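Local coordinates for protein S-adenosylmethionine:tRNA ribosyltransferase-isomerase (Thermotoga maritima, PDB 1VKY) that probably transfers and isomerises the ribose of S-adenosylmethionine onto the 7-aminomethyl-7-deazaguanine of tRNA, giving epoxyqueuosine, at residues E60-V72 with T249-T263. Residues are numbered along the deposited sequence; the frame is centred on the assembly and turned at random.
Sequences EYLEPGDLLVLNV and TRERGNRIVAVGTTT
The Asp66 carboxylate takes one bond from the side chain of Arg255 and one from its backbone. Arg255 NH2 donates to Asp66 OD2 at 2.8 Å in a salt bridge, on the syn side of the carboxylate and in the guanidinium plane. Arg255 N reaches Asp66 OD1 at 3.0 Å, on the anti side but tilted well out of the carboxylate plane. OD2 takes a second bond from Glu63 N, which comes from the opposite face to Arg255 NH2 and spans the type II turn from Glu63 to Asp66. Replacing Asp66 by an alanine would probably cost Arg255 its in-plane charge partner and leave Arg255 N and Glu63 N without these acceptors. Arg255 NH2 also bonds Tyr61 O, which lies out of the guanidinium plane, at a bent 131°. A water links Tyr61 O to Arg255 NH1. Glu63 OE1 lies over one guanidinium face, 3.6 Å from Arg255 NH2. This salt bridge has no N-H pointing at the oxygen; it completes a network of Glu63, Asp66 and Arg255. At the turn, Arg252 NH2 meets a lone pair of Gly65 O at 2.8 Å, nearly straight. Arg252 NE holds Asn254 OD1, setting that amide against Gly65. Beyond this, strands 67-72 and 256-259 run parallel, with backbone bonds from Leu67 N to Arg255 O through Val259 N to Val69 O. Leu68 CD2 packs on Val257 CG1 (3.7 Å) and Val259 CG2 on one face; Val69 meets Ile256 on the other. At the far end, a water bridges Asn71 N and Val259 O, which also accepts from Thr263 OG1. The pair lies inside the mixed sheet, between strands 205-213 and 298-302, with helix 240-252 packed on Leu67 and Ile256.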
loop_
_atom_site.group_PDB
_atom_site.type_symbol
_atom_site.label_atom_id
_atom_site.label_comp_id
_atom_site.label_asym_id
_atom_site.label_seq_id
_atom_site.Cartn_x
_atom_site.Cartn_y
_atom_site.Cartn_z
ATOM N N GLU B 60 -17.766 11.943 -18.203
ATOM C CA GLU B 60 -18.566 13.163 -18.491
ATOM C C GLU B 60 -17.705 14.393 -18.871
ATOM O O GLU B 60 -18.244 15.450 -19.210
ATOM C CB GLU B 60 -19.400 13.515 -17.263
ATOM C CG GLU B 60 -20.356 12.400 -16.895
ATOM C CD GLU B 60 -21.136 12.710 -15.648
ATOM O OE1 GLU B 60 -21.108 13.870 -15.218
ATOM O OE2 GLU B 60 -21.796 11.829 -15.115
ATOM N N TYR B 61 -16.370 14.257 -18.763
ATOM C CA TYR B 61 -15.432 15.317 -19.075
ATOM C C TYR B 61 -14.638 15.013 -20.332
ATOM O O TYR B 61 -13.862 15.829 -20.764
ATOM C CB TYR B 61 -14.467 15.526 -17.893
ATOM C CG TYR B 61 -15.203 15.999 -16.674
ATOM C CD1 TYR B 61 -15.641 15.096 -15.730
ATOM C CD2 TYR B 61 -15.555 17.347 -16.527
ATOM C CE1 TYR B 61 -16.349 15.509 -14.606
ATOM C CE2 TYR B 61 -16.276 17.782 -15.421
ATOM C CZ TYR B 61 -16.675 16.847 -14.453
ATOM O OH TYR B 61 -17.387 17.249 -13.345
ATOM N N LEU B 62 -14.836 13.839 -20.911
ATOM C CA LEU B 62 -14.027 13.392 -22.019
ATOM C C LEU B 62 -14.899 13.305 -23.227
ATOM O O LEU B 62 -16.046 12.909 -23.160
ATOM C CB LEU B 62 -13.350 12.031 -21.732
ATOM C CG LEU B 62 -12.378 12.040 -20.523
ATOM C CD1 LEU B 62 -11.915 10.633 -20.112
ATOM C CD2 LEU B 62 -11.204 12.947 -20.776
ATOM N N GLU B 63 -14.330 13.681 -24.348
ATOM C CA GLU B 63 -15.024 13.650 -25.607
ATOM C C GLU B 63 -14.387 12.665 -26.588
ATOM O O GLU B 63 -13.257 12.247 -26.402
ATOM C CB GLU B 63 -15.084 15.045 -26.184
ATOM C CG GLU B 63 -13.779 15.747 -26.350
ATOM C CD GLU B 63 -13.973 17.221 -26.627
ATOM O OE1 GLU B 63 -14.263 17.991 -25.663
ATOM O OE2 GLU B 63 -13.845 17.574 -27.811
ATOM N N PRO B 64 -15.134 12.261 -27.605
ATOM C CA PRO B 64 -14.607 11.373 -28.630
ATOM C C PRO B 64 -13.317 11.958 -29.222
ATOM O O PRO B 64 -13.216 13.166 -29.472
ATOM C CB PRO B 64 -15.741 11.336 -29.674
ATOM C CG PRO B 64 -16.971 11.670 -28.931
ATOM C CD PRO B 64 -16.550 12.611 -27.859
ATOM N N GLY B 65 -12.299 11.127 -29.360
ATOM C CA GLY B 65 -11.022 11.619 -29.882
ATOM C C GLY B 65 -10.015 12.078 -28.823
ATOM O O GLY B 65 -8.838 12.213 -29.135
ATOM N N ASP B 66 -10.433 12.333 -27.582
ATOM C CA ASP B 66 -9.442 12.618 -26.540
ATOM C C ASP B 66 -8.502 11.403 -26.361
ATOM O O ASP B 66 -8.903 10.261 -26.622
ATOM C CB ASP B 66 -10.109 12.946 -25.215
ATOM C CG ASP B 66 -10.687 14.343 -25.167
ATOM O OD1 ASP B 66 -10.284 15.221 -25.993
ATOM O OD2 ASP B 66 -11.559 14.630 -24.313
ATOM N N LEU B 67 -7.277 11.649 -25.880
ATOM C CA LEU B 67 -6.275 10.576 -25.706
ATOM C C LEU B 67 -5.845 10.491 -24.256
ATOM O O LEU B 67 -5.334 11.460 -23.715
ATOM C CB LEU B 67 -5.040 10.815 -26.596
ATOM C CG LEU B 67 -3.946 9.717 -26.560
ATOM C CD1 LEU B 67 -4.328 8.487 -27.311
ATOM C CD2 LEU B 67 -2.656 10.246 -27.147
ATOM N N LEU B 68 -6.064 9.327 -23.642
ATOM C CA LEU B 68 -5.610 9.045 -22.296
ATOM C C LEU B 68 -4.265 8.358 -22.408
ATOM O O LEU B 68 -4.151 7.324 -23.054
ATOM C CB LEU B 68 -6.592 8.126 -21.540
ATOM C CG LEU B 68 -7.825 8.844 -20.962
ATOM C CD1 LEU B 68 -8.910 7.850 -20.481
ATOM C CD2 LEU B 68 -7.453 9.684 -19.841
ATOM N N VAL B 69 -3.237 8.959 -21.825
ATOM C CA VAL B 69 -1.891 8.376 -21.862
ATOM C C VAL B 69 -1.515 7.849 -20.516
ATOM O O VAL B 69 -1.437 8.596 -19.522
ATOM C CB VAL B 69 -0.807 9.398 -22.329
ATOM C CG1 VAL B 69 0.551 8.677 -22.568
ATOM C CG2 VAL B 69 -1.239 10.080 -23.593
ATOM N N LEU B 70 -1.254 6.553 -20.480
ATOM C CA LEU B 70 -0.935 5.882 -19.223
ATOM C C LEU B 70 0.490 5.443 -19.197
ATOM O O LEU B 70 1.047 5.064 -20.211
ATOM C CB LEU B 70 -1.784 4.603 -19.077
ATOM C CG LEU B 70 -3.306 4.832 -19.066
ATOM C CD1 LEU B 70 -4.004 3.609 -19.619
ATOM C CD2 LEU B 70 -3.747 5.092 -17.704
ATOM N N ASN B 71 1.065 5.441 -18.012
ATOM C CA ASN B 71 2.391 4.942 -17.843
ATOM C C ASN B 71 2.362 3.514 -17.326
ATOM O O ASN B 71 1.580 3.199 -16.433
ATOM C CB ASN B 71 3.144 5.786 -16.804
ATOM C CG ASN B 71 4.615 5.354 -16.647
ATOM O OD1 ASN B 71 5.409 5.532 -17.545
ATOM N ND2 ASN B 71 4.954 4.764 -15.499
ATOM N N VAL B 72 3.263 2.699 -17.830
ATOM C CA VAL B 72 3.447 1.327 -17.372
ATOM C C VAL B 72 4.877 1.188 -16.914
ATOM O O VAL B 72 5.793 1.434 -17.698
ATOM C CB VAL B 72 3.214 0.353 -18.546
ATOM C CG1 VAL B 72 3.699 -1.056 -18.193
ATOM C CG2 VAL B 72 1.754 0.349 -18.920
ATOM N N THR B 249 -3.796 13.228 -32.309
ATOM C CA THR B 249 -4.705 13.868 -31.368
ATOM C C THR B 249 -4.618 15.395 -31.479
ATOM O O THR B 249 -5.626 16.086 -31.571
ATOM C CB THR B 249 -4.342 13.416 -29.950
ATOM O OG1 THR B 249 -4.457 11.998 -29.863
ATOM C CG2 THR B 249 -5.386 13.871 -28.951
ATOM N N ARG B 250 -3.395 15.890 -31.522
ATOM C CA ARG B 250 -3.113 17.301 -31.767
ATOM C C ARG B 250 -3.707 17.777 -33.103
ATOM O O ARG B 250 -4.386 18.800 -33.159
ATOM C CB ARG B 250 -1.610 17.522 -31.779
ATOM C CG ARG B 250 -0.982 17.750 -30.414
ATOM C CD ARG B 250 -0.742 19.244 -30.119
ATOM N NE ARG B 250 -0.316 19.501 -28.739
ATOM C CZ ARG B 250 -1.102 19.316 -27.689
ATOM N NH1 ARG B 250 -2.340 18.866 -27.848
ATOM N NH2 ARG B 250 -0.655 19.574 -26.490
ATOM N N GLU B 251 -3.451 17.030 -34.167
ATOM C CA GLU B 251 -4.029 17.340 -35.481
ATOM C C GLU B 251 -5.545 17.415 -35.446
ATOM O O GLU B 251 -6.118 18.296 -36.056
ATOM C CB GLU B 251 -3.578 16.320 -36.519
ATOM C CG GLU B 251 -2.101 16.460 -36.827
ATOM C CD GLU B 251 -1.533 15.371 -37.733
ATOM O OE1 GLU B 251 -0.329 15.508 -38.093
ATOM O OE2 GLU B 251 -2.264 14.395 -38.060
ATOM N N ARG B 252 -6.197 16.506 -34.733
ATOM C CA ARG B 252 -7.665 16.528 -34.599
ATOM C C ARG B 252 -8.165 17.664 -33.748
ATOM O O ARG B 252 -9.362 17.918 -33.711
ATOM C CB ARG B 252 -8.172 15.245 -33.952
ATOM C CG ARG B 252 -8.139 14.063 -34.846
ATOM C CD ARG B 252 -8.927 12.904 -34.291
ATOM N NE ARG B 252 -8.565 12.517 -32.920
ATOM C CZ ARG B 252 -7.555 11.711 -32.618
ATOM N NH1 ARG B 252 -6.746 11.246 -33.554
ATOM N NH2 ARG B 252 -7.320 11.391 -31.361
ATOM N N GLY B 253 -7.272 18.303 -32.998
ATOM C CA GLY B 253 -7.675 19.336 -32.073
ATOM C C GLY B 253 -8.245 18.780 -30.772
ATOM O O GLY B 253 -8.826 19.534 -30.000
ATOM N N ASN B 254 -8.021 17.497 -30.480
ATOM C CA ASN B 254 -8.493 16.893 -29.181
ATOM C C ASN B 254 -7.444 17.018 -28.073
ATOM O O ASN B 254 -6.349 17.513 -28.316
ATOM C CB ASN B 254 -8.838 15.418 -29.355
ATOM C CG ASN B 254 -10.086 15.205 -30.171
ATOM O OD1 ASN B 254 -10.023 14.641 -31.237
ATOM N ND2 ASN B 254 -11.214 15.636 -29.662
ATOM N N ARG B 255 -7.767 16.535 -26.875
ATOM C CA ARG B 255 -6.857 16.674 -25.738
ATOM C C ARG B 255 -5.992 15.447 -25.480
ATOM O O ARG B 255 -6.472 14.316 -25.554
ATOM C CB ARG B 255 -7.637 16.980 -24.497
ATOM C CG ARG B 255 -8.130 18.424 -24.487
ATOM C CD ARG B 255 -9.101 18.686 -23.421
ATOM N NE ARG B 255 -10.202 17.731 -23.508
ATOM C CZ ARG B 255 -11.312 17.830 -22.805
ATOM N NH1 ARG B 255 -11.458 18.853 -21.986
ATOM N NH2 ARG B 255 -12.267 16.909 -22.925
ATOM N N ILE B 256 -4.729 15.711 -25.157
ATOM C CA ILE B 256 -3.825 14.737 -24.549
ATOM C C ILE B 256 -3.958 14.835 -23.017
ATOM O O ILE B 256 -3.649 15.855 -22.382
ATOM C CB ILE B 256 -2.389 14.981 -25.003
ATOM C CG1 ILE B 256 -2.272 14.801 -26.518
ATOM C CG2 ILE B 256 -1.395 14.048 -24.275
ATOM C CD1 ILE B 256 -1.037 15.453 -27.059
ATOM N N VAL B 257 -4.505 13.775 -22.449
ATOM C CA VAL B 257 -4.778 13.680 -21.063
ATOM C C VAL B 257 -3.751 12.740 -20.461
ATOM O O VAL B 257 -3.805 11.528 -20.669
ATOM C CB VAL B 257 -6.234 13.168 -20.792
ATOM C CG1 VAL B 257 -6.558 13.234 -19.291
ATOM C CG2 VAL B 257 -7.286 13.983 -21.587
ATOM N N ALA B 258 -2.836 13.286 -19.669
ATOM C CA ALA B 258 -1.840 12.449 -19.011
ATOM C C ALA B 258 -2.445 11.827 -17.782
ATOM O O ALA B 258 -3.128 12.490 -17.016
ATOM C CB ALA B 258 -0.611 13.238 -18.651
ATOM N N VAL B 259 -2.167 10.539 -17.582
ATOM C CA VAL B 259 -2.596 9.864 -16.356
ATOM C C VAL B 259 -1.369 9.627 -15.498
ATOM O O VAL B 259 -0.542 8.757 -15.829
ATOM C CB VAL B 259 -3.314 8.544 -16.659
ATOM C CG1 VAL B 259 -3.709 7.867 -15.328
ATOM C CG2 VAL B 259 -4.528 8.809 -17.532
ATOM N N GLY B 260 -1.221 10.460 -14.470
ATOM C CA GLY B 260 -0.081 10.388 -13.539
ATOM C C GLY B 260 1.067 11.314 -13.871
ATOM O O GLY B 260 1.292 11.626 -15.019
ATOM N N THR B 261 1.781 11.769 -12.845
ATOM C CA THR B 261 2.898 12.704 -12.957
ATOM C C THR B 261 4.095 12.118 -13.674
ATOM O O THR B 261 4.852 12.856 -14.360
ATOM C CB THR B 261 3.367 13.177 -11.571
ATOM O OG1 THR B 261 3.655 12.041 -10.747
ATOM C CG2 THR B 261 2.261 13.915 -10.824
ATOM N N THR B 262 4.257 10.799 -13.595
ATOM C CA THR B 262 5.330 10.151 -14.409
ATOM C C THR B 262 5.080 10.366 -15.900
ATOM O O THR B 262 5.977 10.744 -16.646
ATOM C CB THR B 262 5.423 8.664 -14.115
ATOM O OG1 THR B 262 5.793 8.499 -12.745
ATOM C CG2 THR B 262 6.585 8.006 -14.904
ATOM N N THR B 263 3.857 10.110 -16.351
ATOM C CA THR B 263 3.502 10.397 -17.734
ATOM C C THR B 263 3.806 11.854 -18.119
ATOM O O THR B 263 4.356 12.125 -19.193
ATOM C CB THR B 263 2.017 10.111 -17.942
ATOM O OG1 THR B 263 1.745 8.717 -17.722
ATOM C CG2 THR B 263 1.627 10.361 -19.393
HETATM O O HOH W 1 -13.938 18.563 -20.528
HETATM O O HOH W 2 -0.550 6.088 -15.691
#